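Local coordinates for FERM, RhoGEF and pleckstrin domain protein 2 (Danio rerio, PDB 6D21) that probably acts as a guanine nucleotide exchange factor that activates RAC1 in actin remodelling, the part here being its membrane-targeting FERM domain, at residues A[121-126]-A[181-186]; A[204-209]-A[267-272]; A[240-245]-A[256-261]. All coordinates share one frame; numbering follows the deposited sequence.

Contact 1 (A[121-126]-A[181-186]); sequences ALLASH and EIARKL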
loop_
_atom_site.group_PDB
_atom_site.type_symbol
_atom_site.label_atom_id
_atom_site.label_comp_id
_atom_site.label_asym_id
_atom_site.label_seq_id
_atom_site.Cartn_x
_atom_site.Cartn_y
_atom_site.Cartn_z
ATOM N N ALA A 121 10.063 -15.551 4.622
ATOM C CA ALA A 121 10.311 -16.785 3.878
ATOM C C ALA A 121 8.999 -17.531 3.581
ATOM O O ALA A 121 8.814 -18.088 2.500
ATOM C CB ALA A 121 11.272 -17.676 4.652
ATOM N N LEU A 122 8.086 -17.516 4.545
ATOM C CA LEU A 122 6.806 -18.193 4.405
ATOM C C LEU A 122 5.924 -17.502 3.355
ATOM O O LEU A 122 5.355 -18.162 2.488
ATOM C CB LEU A 122 6.094 -18.245 5.746
ATOM C CG LEU A 122 4.679 -18.805 5.677
ATOM C CD1 LEU A 122 4.715 -20.267 5.244
ATOM C CD2 LEU A 122 3.973 -18.620 7.024
ATOM N N LEU A 123 5.840 -16.176 3.419
ATOM C CA LEU A 123 5.162 -15.412 2.372
ATOM C C LEU A 123 5.788 -15.697 1.000
ATOM O O LEU A 123 5.085 -15.956 0.021
ATOM C CB LEU A 123 5.211 -13.902 2.676
ATOM C CG LEU A 123 4.321 -13.412 3.819
ATOM C CD1 LEU A 123 4.705 -12.005 4.257
ATOM C CD2 LEU A 123 2.833 -13.454 3.385
ATOM N N ALA A 124 7.113 -15.660 0.921
ATOM C CA ALA A 124 7.778 -15.896 -0.354
ATOM C C ALA A 124 7.486 -17.315 -0.881
ATOM O O ALA A 124 7.327 -17.517 -2.091
ATOM C CB ALA A 124 9.289 -15.671 -0.215
ATOM N N SER A 125 7.406 -18.289 0.027
ATOM C CA SER A 125 7.185 -19.679 -0.382
ATOM C C SER A 125 5.807 -19.848 -1.016
ATOM O O SER A 125 5.654 -20.609 -1.961
ATOM C CB SER A 125 7.351 -20.644 0.795
ATOM O OG SER A 125 6.229 -20.644 1.662
ATOM N N HIS A 126 4.804 -19.143 -0.503
ATOM C CA HIS A 126 3.482 -19.141 -1.140
ATOM C C HIS A 126 3.469 -18.374 -2.460
ATOM O O HIS A 126 2.777 -18.753 -3.417
ATOM C CB HIS A 126 2.426 -18.555 -0.202
ATOM C CG HIS A 126 2.029 -19.484 0.894
ATOM N ND1 HIS A 126 1.363 -20.668 0.656
ATOM C CD2 HIS A 126 2.234 -19.426 2.231
ATOM C CE1 HIS A 126 1.160 -21.290 1.804
ATOM N NE2 HIS A 126 1.679 -20.560 2.773
ATOM N N GLU A 181 -3.936 -14.160 4.150
ATOM C CA GLU A 181 -4.208 -14.556 5.532
ATOM C C GLU A 181 -2.988 -14.354 6.436
ATOM O O GLU A 181 -3.130 -13.945 7.596
ATOM C CB GLU A 181 -4.671 -16.016 5.596
ATOM C CG GLU A 181 -6.155 -16.157 5.358
ATOM C CD GLU A 181 -6.949 -15.074 6.068
ATOM O OE1 GLU A 181 -7.644 -14.292 5.377
ATOM O OE2 GLU A 181 -6.867 -15.001 7.317
ATOM N N ILE A 182 -1.798 -14.645 5.907
ATOM C CA ILE A 182 -0.559 -14.442 6.670
ATOM C C ILE A 182 -0.329 -12.947 6.872
ATOM O O ILE A 182 -0.118 -12.467 8.000
ATOM C CB ILE A 182 0.669 -15.062 5.963
ATOM C CG1 ILE A 182 0.558 -16.591 5.940
ATOM C CG2 ILE A 182 1.964 -14.640 6.648
ATOM C CD1 ILE A 182 1.485 -17.235 4.957
ATOM N N ALA A 183 -0.405 -12.206 5.769
ATOM C CA ALA A 183 -0.005 -10.815 5.790
ATOM C C ALA A 183 -0.943 -9.954 6.635
ATOM O O ALA A 183 -0.503 -9.028 7.317
ATOM C CB ALA A 183 0.081 -10.273 4.367
ATOM N N ARG A 184 -2.237 -10.248 6.594
ATOM C CA ARG A 184 -3.186 -9.401 7.296
ATOM C C ARG A 184 -2.975 -9.458 8.809
ATOM O O ARG A 184 -3.502 -8.621 9.536
ATOM C CB ARG A 184 -4.622 -9.791 6.958
ATOM C CG ARG A 184 -5.081 -11.075 7.622
ATOM C CD ARG A 184 -6.575 -11.060 7.828
ATOM N NE ARG A 184 -7.050 -12.312 8.384
ATOM C CZ ARG A 184 -7.373 -12.488 9.660
ATOM N NH1 ARG A 184 -7.791 -13.674 10.070
ATOM N NH2 ARG A 184 -7.283 -11.483 10.525
ATOM N N LYS A 185 -2.199 -10.437 9.279
ATOM C CA LYS A 185 -1.974 -10.596 10.712
ATOM C C LYS A 185 -0.658 -9.973 11.156
ATOM O O LYS A 185 -0.245 -10.142 12.296
ATOM C CB LYS A 185 -2.019 -12.087 11.096
ATOM C CG LYS A 185 -3.420 -12.687 10.976
ATOM C CD LYS A 185 -3.518 -14.064 11.617
ATOM C CE LYS A 185 -3.572 -15.172 10.577
ATOM N NZ LYS A 185 -4.889 -15.205 9.879
ATOM N N LEU A 186 0.005 -9.259 10.246
ATOM C CA LEU A 186 1.273 -8.607 10.561
ATOM C C LEU A 186 1.063 -7.149 10.928
ATOM O O LEU A 186 0.236 -6.459 10.336
ATOM C CB LEU A 186 2.239 -8.700 9.380
ATOM C CG LEU A 186 2.522 -10.144 8.958
ATOM C CD1 LEU A 186 3.380 -10.162 7.697
ATOM C CD2 LEU A 186 3.203 -10.914 10.123
#

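Contact 2 (A[204-209]-A[267-272]); sequences INLAVA and KIFWKN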
loop_
_atom_site.group_PDB
_atom_site.type_symbol
_atom_site.label_atom_id
_atom_site.label_comp_id
_atom_site.label_asym_id
_atom_site.label_seq_id
_atom_site.Cartn_x
_atom_site.Cartn_y
_atom_site.Cartn_z
ATOM N N ILE A 204 8.780 9.971 15.787
ATOM C CA ILE A 204 7.790 8.912 15.669
ATOM C C ILE A 204 7.249 8.840 14.246
ATOM O O ILE A 204 7.571 9.673 13.408
ATOM C CB ILE A 204 6.622 9.102 16.672
ATOM C CG1 ILE A 204 6.055 10.517 16.583
ATOM C CG2 ILE A 204 7.065 8.777 18.100
ATOM C CD1 ILE A 204 4.888 10.632 15.634
ATOM N N ASN A 205 6.441 7.828 13.975
ATOM C CA ASN A 205 5.771 7.724 12.687
ATOM C C ASN A 205 4.270 7.667 12.868
ATOM O O ASN A 205 3.777 6.940 13.738
ATOM C CB ASN A 205 6.252 6.494 11.916
ATOM C CG ASN A 205 7.725 6.573 11.573
ATOM O OD1 ASN A 205 8.123 7.336 10.688
ATOM N ND2 ASN A 205 8.546 5.802 12.287
ATOM N N LEU A 206 3.557 8.454 12.061
ATOM C CA LEU A 206 2.096 8.433 12.041
ATOM C C LEU A 206 1.624 7.584 10.877
ATOM O O LEU A 206 2.284 7.500 9.837
ATOM C CB LEU A 206 1.506 9.853 11.930
ATOM C CG LEU A 206 1.823 10.816 13.081
ATOM C CD1 LEU A 206 1.152 12.180 12.879
ATOM C CD2 LEU A 206 1.396 10.188 14.406
ATOM N N ALA A 207 0.472 6.954 11.056
ATOM C CA ALA A 207 -0.121 6.187 9.987
ATOM C C ALA A 207 -1.626 6.154 10.177
ATOM O O ALA A 207 -2.139 6.370 11.287
ATOM C CB ALA A 207 0.462 4.762 9.948
ATOM N N VAL A 208 -2.335 5.875 9.095
ATOM C CA VAL A 208 -3.784 5.782 9.161
ATOM C C VAL A 208 -4.188 4.466 8.516
ATOM O O VAL A 208 -3.549 4.008 7.561
ATOM C CB VAL A 208 -4.477 7.001 8.483
ATOM C CG1 VAL A 208 -4.102 7.099 6.986
ATOM C CG2 VAL A 208 -6.000 6.950 8.700
ATOM N N ALA A 209 -5.229 3.847 9.064
ATOM C CA ALA A 209 -5.691 2.547 8.600
ATOM C C ALA A 209 -7.186 2.415 8.837
ATOM O O ALA A 209 -7.818 3.354 9.325
ATOM C CB ALA A 209 -4.935 1.446 9.302
ATOM N N LYS A 267 -0.537 18.293 5.391
ATOM C CA LYS A 267 -1.710 18.396 4.570
ATOM C C LYS A 267 -1.979 17.094 3.853
ATOM O O LYS A 267 -3.115 16.632 3.789
ATOM C CB LYS A 267 -1.509 19.538 3.584
ATOM C CG LYS A 267 -2.551 19.653 2.500
ATOM C CD LYS A 267 -2.651 21.105 2.042
ATOM C CE LYS A 267 -1.272 21.752 1.934
ATOM N NZ LYS A 267 -1.342 23.242 2.035
ATOM N N ILE A 268 -0.921 16.503 3.313
ATOM C CA ILE A 268 -1.022 15.198 2.681
ATOM C C ILE A 268 -1.493 14.142 3.682
ATOM O O ILE A 268 -2.278 13.246 3.331
ATOM C CB ILE A 268 0.333 14.798 2.059
ATOM C CG1 ILE A 268 0.564 15.601 0.770
ATOM C CG2 ILE A 268 0.399 13.315 1.797
ATOM C CD1 ILE A 268 1.966 15.462 0.177
ATOM N N PHE A 269 -1.029 14.237 4.929
ATOM C CA PHE A 269 -1.388 13.205 5.895
ATOM C C PHE A 269 -2.811 13.428 6.389
ATOM O O PHE A 269 -3.551 12.468 6.634
ATOM C CB PHE A 269 -0.435 13.154 7.092
ATOM C CG PHE A 269 -0.788 12.063 8.078
ATOM C CD1 PHE A 269 -0.779 10.729 7.680
ATOM C CD2 PHE A 269 -1.159 12.366 9.376
ATOM C CE1 PHE A 269 -1.107 9.719 8.567
ATOM C CE2 PHE A 269 -1.497 11.365 10.272
ATOM C CZ PHE A 269 -1.475 10.034 9.865
ATOM N N TRP A 270 -3.170 14.698 6.543
ATOM C CA TRP A 270 -4.530 15.071 6.913
ATOM C C TRP A 270 -5.524 14.559 5.853
ATOM O O TRP A 270 -6.501 13.888 6.193
ATOM C CB TRP A 270 -4.634 16.585 7.097
ATOM C CG TRP A 270 -5.980 17.031 7.502
ATOM C CD1 TRP A 270 -6.513 17.003 8.762
ATOM C CD2 TRP A 270 -6.990 17.565 6.648
ATOM N NE1 TRP A 270 -7.800 17.487 8.742
ATOM C CE2 TRP A 270 -8.115 17.844 7.458
ATOM C CE3 TRP A 270 -7.054 17.847 5.282
ATOM C CZ2 TRP A 270 -9.290 18.387 6.941
ATOM C CZ3 TRP A 270 -8.223 18.370 4.772
ATOM C CH2 TRP A 270 -9.325 18.642 5.604
ATOM N N LYS A 271 -5.263 14.848 4.576
ATOM C CA LYS A 271 -6.120 14.357 3.491
ATOM C C LYS A 271 -6.243 12.838 3.501
ATOM O O LYS A 271 -7.331 12.293 3.314
ATOM C CB LYS A 271 -5.594 14.796 2.121
ATOM C CG LYS A 271 -5.850 16.255 1.774
ATOM C CD LYS A 271 -5.363 16.570 0.358
ATOM C CE LYS A 271 -6.248 15.936 -0.709
ATOM N NZ LYS A 271 -7.504 16.712 -0.899
ATOM N N ASN A 272 -5.118 12.165 3.701
ATOM C CA ASN A 272 -5.092 10.716 3.783
ATOM C C ASN A 272 -5.997 10.212 4.912
ATOM O O ASN A 272 -6.654 9.184 4.790
ATOM C CB ASN A 272 -3.656 10.231 4.000
ATOM C CG ASN A 272 -3.467 8.765 3.644
ATOM O OD1 ASN A 272 -4.302 8.161 2.968
ATOM N ND2 ASN A 272 -2.359 8.186 4.103
HETATM O O HOH W 1 -2.543 4.974 4.826
#

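Contact 3 (A[240-245]-A[256-261]); sequences FLIKLH and LEFLMG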
loop_
_atom_site.group_PDB
_atom_site.type_symbol
_atom_site.label_atom_id
_atom_site.label_comp_id
_atom_site.label_asym_id
_atom_site.label_seq_id
_atom_site.Cartn_x
_atom_site.Cartn_y
_atom_site.Cartn_z
ATOM N N PHE A 240 0.435 18.718 13.201
ATOM C CA PHE A 240 -0.747 17.889 12.979
ATOM C C PHE A 240 -1.426 17.635 14.323
ATOM O O PHE A 240 -0.770 17.320 15.316
ATOM C CB PHE A 240 -0.379 16.577 12.285
ATOM C CG PHE A 240 -1.565 15.715 11.943
ATOM C CD1 PHE A 240 -2.333 15.981 10.818
ATOM C CD2 PHE A 240 -1.904 14.628 12.741
ATOM C CE1 PHE A 240 -3.420 15.186 10.502
ATOM C CE2 PHE A 240 -2.987 13.828 12.429
ATOM C CZ PHE A 240 -3.746 14.103 11.305
ATOM N N LEU A 241 -2.743 17.804 14.359
ATOM C CA LEU A 241 -3.462 17.816 15.626
ATOM C C LEU A 241 -4.544 16.740 15.689
ATOM O O LEU A 241 -5.431 16.684 14.836
ATOM C CB LEU A 241 -4.090 19.193 15.867
ATOM C CG LEU A 241 -3.181 20.391 16.202
ATOM C CD1 LEU A 241 -2.369 20.862 15.007
ATOM C CD2 LEU A 241 -4.026 21.527 16.722
ATOM N N ILE A 242 -4.459 15.888 16.705
ATOM C CA ILE A 242 -5.489 14.891 16.964
ATOM C C ILE A 242 -6.261 15.250 18.222
ATOM O O ILE A 242 -5.731 15.143 19.323
ATOM C CB ILE A 242 -4.902 13.483 17.146
ATOM C CG1 ILE A 242 -4.078 13.082 15.935
ATOM C CG2 ILE A 242 -6.015 12.465 17.392
ATOM C CD1 ILE A 242 -3.336 11.794 16.153
ATOM N N LYS A 243 -7.513 15.670 18.057
ATOM C CA LYS A 243 -8.369 15.971 19.198
ATOM C C LYS A 243 -9.208 14.751 19.571
ATOM O O LYS A 243 -9.990 14.249 18.761
ATOM C CB LYS A 243 -9.275 17.169 18.898
ATOM C CG LYS A 243 -8.529 18.413 18.413
ATOM C CD LYS A 243 -9.176 19.709 18.911
ATOM C CE LYS A 243 -9.811 19.544 20.286
ATOM N NZ LYS A 243 -9.847 20.832 21.042
ATOM N N LEU A 244 -9.042 14.280 20.801
ATOM C CA LEU A 244 -9.748 13.096 21.272
ATOM C C LEU A 244 -11.011 13.461 22.051
ATOM O O LEU A 244 -11.096 14.540 22.640
ATOM C CB LEU A 244 -8.829 12.248 22.157
ATOM C CG LEU A 244 -7.507 11.737 21.576
ATOM C CD1 LEU A 244 -6.780 10.877 22.592
ATOM C CD2 LEU A 244 -7.725 10.953 20.290
ATOM N N HIS A 245 -11.987 12.559 22.062
ATOM C CA HIS A 245 -13.143 12.726 22.933
ATOM C C HIS A 245 -12.701 12.593 24.384
ATOM O O HIS A 245 -11.794 11.817 24.693
ATOM C CB HIS A 245 -14.240 11.706 22.606
ATOM C CG HIS A 245 -14.941 11.967 21.305
ATOM N ND1 HIS A 245 -15.763 13.055 21.106
ATOM C CD2 HIS A 245 -14.935 11.280 20.137
ATOM C CE1 HIS A 245 -16.235 13.028 19.871
ATOM N NE2 HIS A 245 -15.748 11.959 19.263
ATOM N N LEU A 256 -3.397 15.709 21.002
ATOM C CA LEU A 256 -2.048 15.227 20.763
ATOM C C LEU A 256 -1.462 16.036 19.636
ATOM O O LEU A 256 -2.064 16.163 18.573
ATOM C CB LEU A 256 -2.031 13.740 20.410
ATOM C CG LEU A 256 -2.633 12.807 21.455
ATOM C CD1 LEU A 256 -3.695 11.935 20.815
ATOM C CD2 LEU A 256 -1.546 11.967 22.108
ATOM N N GLU A 257 -0.285 16.587 19.876
ATOM C CA GLU A 257 0.389 17.394 18.876
ATOM C C GLU A 257 1.571 16.653 18.281
ATOM O O GLU A 257 2.385 16.086 19.011
ATOM C CB GLU A 257 0.854 18.704 19.499
ATOM C CG GLU A 257 1.563 19.628 18.537
ATOM C CD GLU A 257 1.884 20.969 19.162
ATOM O OE1 GLU A 257 2.034 21.040 20.405
ATOM O OE2 GLU A 257 1.986 21.952 18.404
ATOM N N PHE A 258 1.664 16.661 16.955
ATOM C CA PHE A 258 2.823 16.098 16.268
ATOM C C PHE A 258 3.396 17.061 15.238
ATOM O O PHE A 258 2.694 17.521 14.340
ATOM C CB PHE A 258 2.468 14.777 15.592
ATOM C CG PHE A 258 1.958 13.736 16.541
ATOM C CD1 PHE A 258 2.839 13.000 17.316
ATOM C CD2 PHE A 258 0.591 13.513 16.675
ATOM C CE1 PHE A 258 2.380 12.045 18.193
ATOM C CE2 PHE A 258 0.120 12.555 17.550
ATOM C CZ PHE A 258 1.020 11.818 18.314
ATOM N N LEU A 259 4.685 17.343 15.369
ATOM C CA LEU A 259 5.377 18.224 14.440
ATOM C C LEU A 259 5.868 17.443 13.236
ATOM O O LEU A 259 6.633 16.487 13.373
ATOM C CB LEU A 259 6.548 18.910 15.133
ATOM C CG LEU A 259 7.090 20.178 14.481
ATOM C CD1 LEU A 259 5.953 21.129 14.133
ATOM C CD2 LEU A 259 8.096 20.849 15.411
ATOM N N MET A 260 5.429 17.844 12.051
ATOM C CA MET A 260 5.866 17.163 10.841
ATOM C C MET A 260 6.872 18.024 10.072
ATOM O O MET A 260 7.178 19.150 10.484
ATOM C CB MET A 260 4.656 16.799 9.985
ATOM C CG MET A 260 3.623 16.011 10.781
ATOM S SD MET A 260 2.348 15.210 9.802
ATOM C CE MET A 260 3.349 14.311 8.619
ATOM N N GLY A 261 7.389 17.485 8.968
ATOM C CA GLY A 261 8.489 18.104 8.242
ATOM C C GLY A 261 8.150 19.389 7.510
ATOM O O GLY A 261 8.889 20.372 7.590
#

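Contact 1 (A[121-126]-A[181-186])
In the all-helical central lobe of the FERM domain, Ile182 near the end of helix 172-183 packs between Leu122, Leu123 and His126 of helix 117-132. The contact is apolar, and no hydrogen bond crosses it. With Ile182 CG1 anti to the carbonyl carbon (chi1 -67°) and the chain extended at chi2, the two branches diverge to different partners. The longer branch ends at CD1, which lies 3.5 Å from Leu122 CD2 and close to Leu122 CG as well. The same methyl stands 3.6 Å from CD2 of the His126 ring, approaching it obliquely. The short branch turns to Leu123: Ile182 CG2 is 3.6 Å from Leu123 CD2. These two side chains slide past each other in opposite directions.

Leu123 also reaches beyond Ile182. Its CD2 comes within 4.3 Å of Ala183 CB. Leu186, which closes the type I turn that begins at Ala183, meets its other methyl tip to tip: Leu123 CD1 to Leu186 CD1 is 4.1 Å. Leu108 and Leu113 also touch Leu123.

Polar groups lie at the flanks. Ser125 OG donates to Leu122 O at 2.8 Å, and this carbonyl also takes the helical bond from His126 N. The Ser125 hydroxyl is further bonded to His167, whose ring stacks on that of His126. On the other segment, Glu181 OE2 is gripped side-on by Arg184 NE, at 2.9 Å, and by Arg184 NH1. Lys185 NZ joins the same carboxylate oxygen, so two cationic groups share one acceptor. The arrangement is helix-to-helix packing inside the alpha-helical F2 lobe of a FERM domain, with aliphatic side chains meeting between the helices.

Contact 2 (A[204-209]-A[267-272])
Asn272 ND2 donates to a water at 3.3 Å, and this water in turn donates to Val208 O at 3.1 Å. The water thus bridges helix 263-281 and strand 203-209, which share no direct hydrogen bond here. The amide also packs on the strand: Asn272 ND2 is 3.5 Å from Val208 CG1. That methyl sits between the backbone N and the carbonyl carbon (chi1 61°), which turns it to the amide.

Phe269 carries the apolar part. Its CG is anti to the backbone N (chi1 -179°), and the ring extends from the helix to the strand. Leu206 crosses it at about a right angle, with Leu206 CB 3.6 Å from Phe269 CZ. Leu206 CD1 reaches the neighbouring ring carbon, Phe269 CE2, at 3.8 Å. The ring edge meets the strand backbone, where Ala207 C lies in the ring plane. An alanine in place of Phe269 would probably open a gap between the helix and Leu206 and Ala207, and leave Phe240 and His194 without the ring they meet.

The segment axes pass 9.2 Å apart at 26°, with the chains running in similar directions. The helix packs on the sheet of the PH-like lobe. Phe269 also meets His194 of strand 194-197 and Phe240 of strand 239-244, while strand 212-217 continues the sheet beside strand 203-209.

Contact 3 (A[240-245]-A[256-261])
Backbone hydrogen bonds join Phe240 to Phe258 and Ile242 to Leu256 in an antiparallel hairpin. Each of these two pairs is a hydrogen-bonded pair, with both N-H groups donating across. The straightest bond runs from Phe240 N to Phe258 O, at 2.8 Å and 178°. The return bond, Phe258 N to Phe240 O, is 3.0 Å. Ile242 N and Leu256 O are 3.0 Å apart, and Leu256 N to Ile242 O is 2.9 Å. Leu241 and Glu257 form the non-hydrogen-bonded pair between them.

Apolar contacts fill the face that carries Phe240, Ile242, Leu256 and Phe258. Ile242 CD1 comes to the edge of the Phe258 ring, 3.8 Å from Phe258 CE2 and near the ring plane. One methyl of Leu256 serves two neighbours. Leu256 CD1 is 3.7 Å from Leu244 CD1 and also approaches Ile242 CB. The two leucine side chains cross at a slant.

A sulfur contact lies toward the far end of the strand pair. Met260 SD is 3.9 Å from Phe240 CB. It also makes a Met-aromatic contact, 5.3 Å from the centroid of the Phe240 ring and oblique to it.

Charge appears on the other face, where Glu257 stands beside Leu241. Its carboxylate forms a salt bridge with Arg239.

The hairpin lies within the antiparallel sheet of the PH-like lobe. Strand 230-236 flanks strand 239-244, and strand 194-197 flanks strand 255-260. Helix 263-281 packs over the face bearing Phe240, which touches Cys266, Trp270 and Cys273 of that helix.

In the fold
From the N terminus, contact 1 comes first. It closes a mostly helical loop within the central FERM lobe and is complete before the others begin. Contact 2 then opens on strand 203-209 and closes only on helix 263-281. Contact 3 is nested inside that long loop as a hairpin of strands 239-244 and 255-260. Contacts 2 and 3 touch, their centres about 10 Å apart. Phe269 CE2 lies 3.6 Å from Phe240 CE2, and Ile204 CD1 packs on Phe258. Contact 2 ties the last helix of the PH-like lobe to the sheet, and contact 3 pairs two strands that the helix covers. Contact 1 stays separate, its centre about 26 Å from that of contact 2.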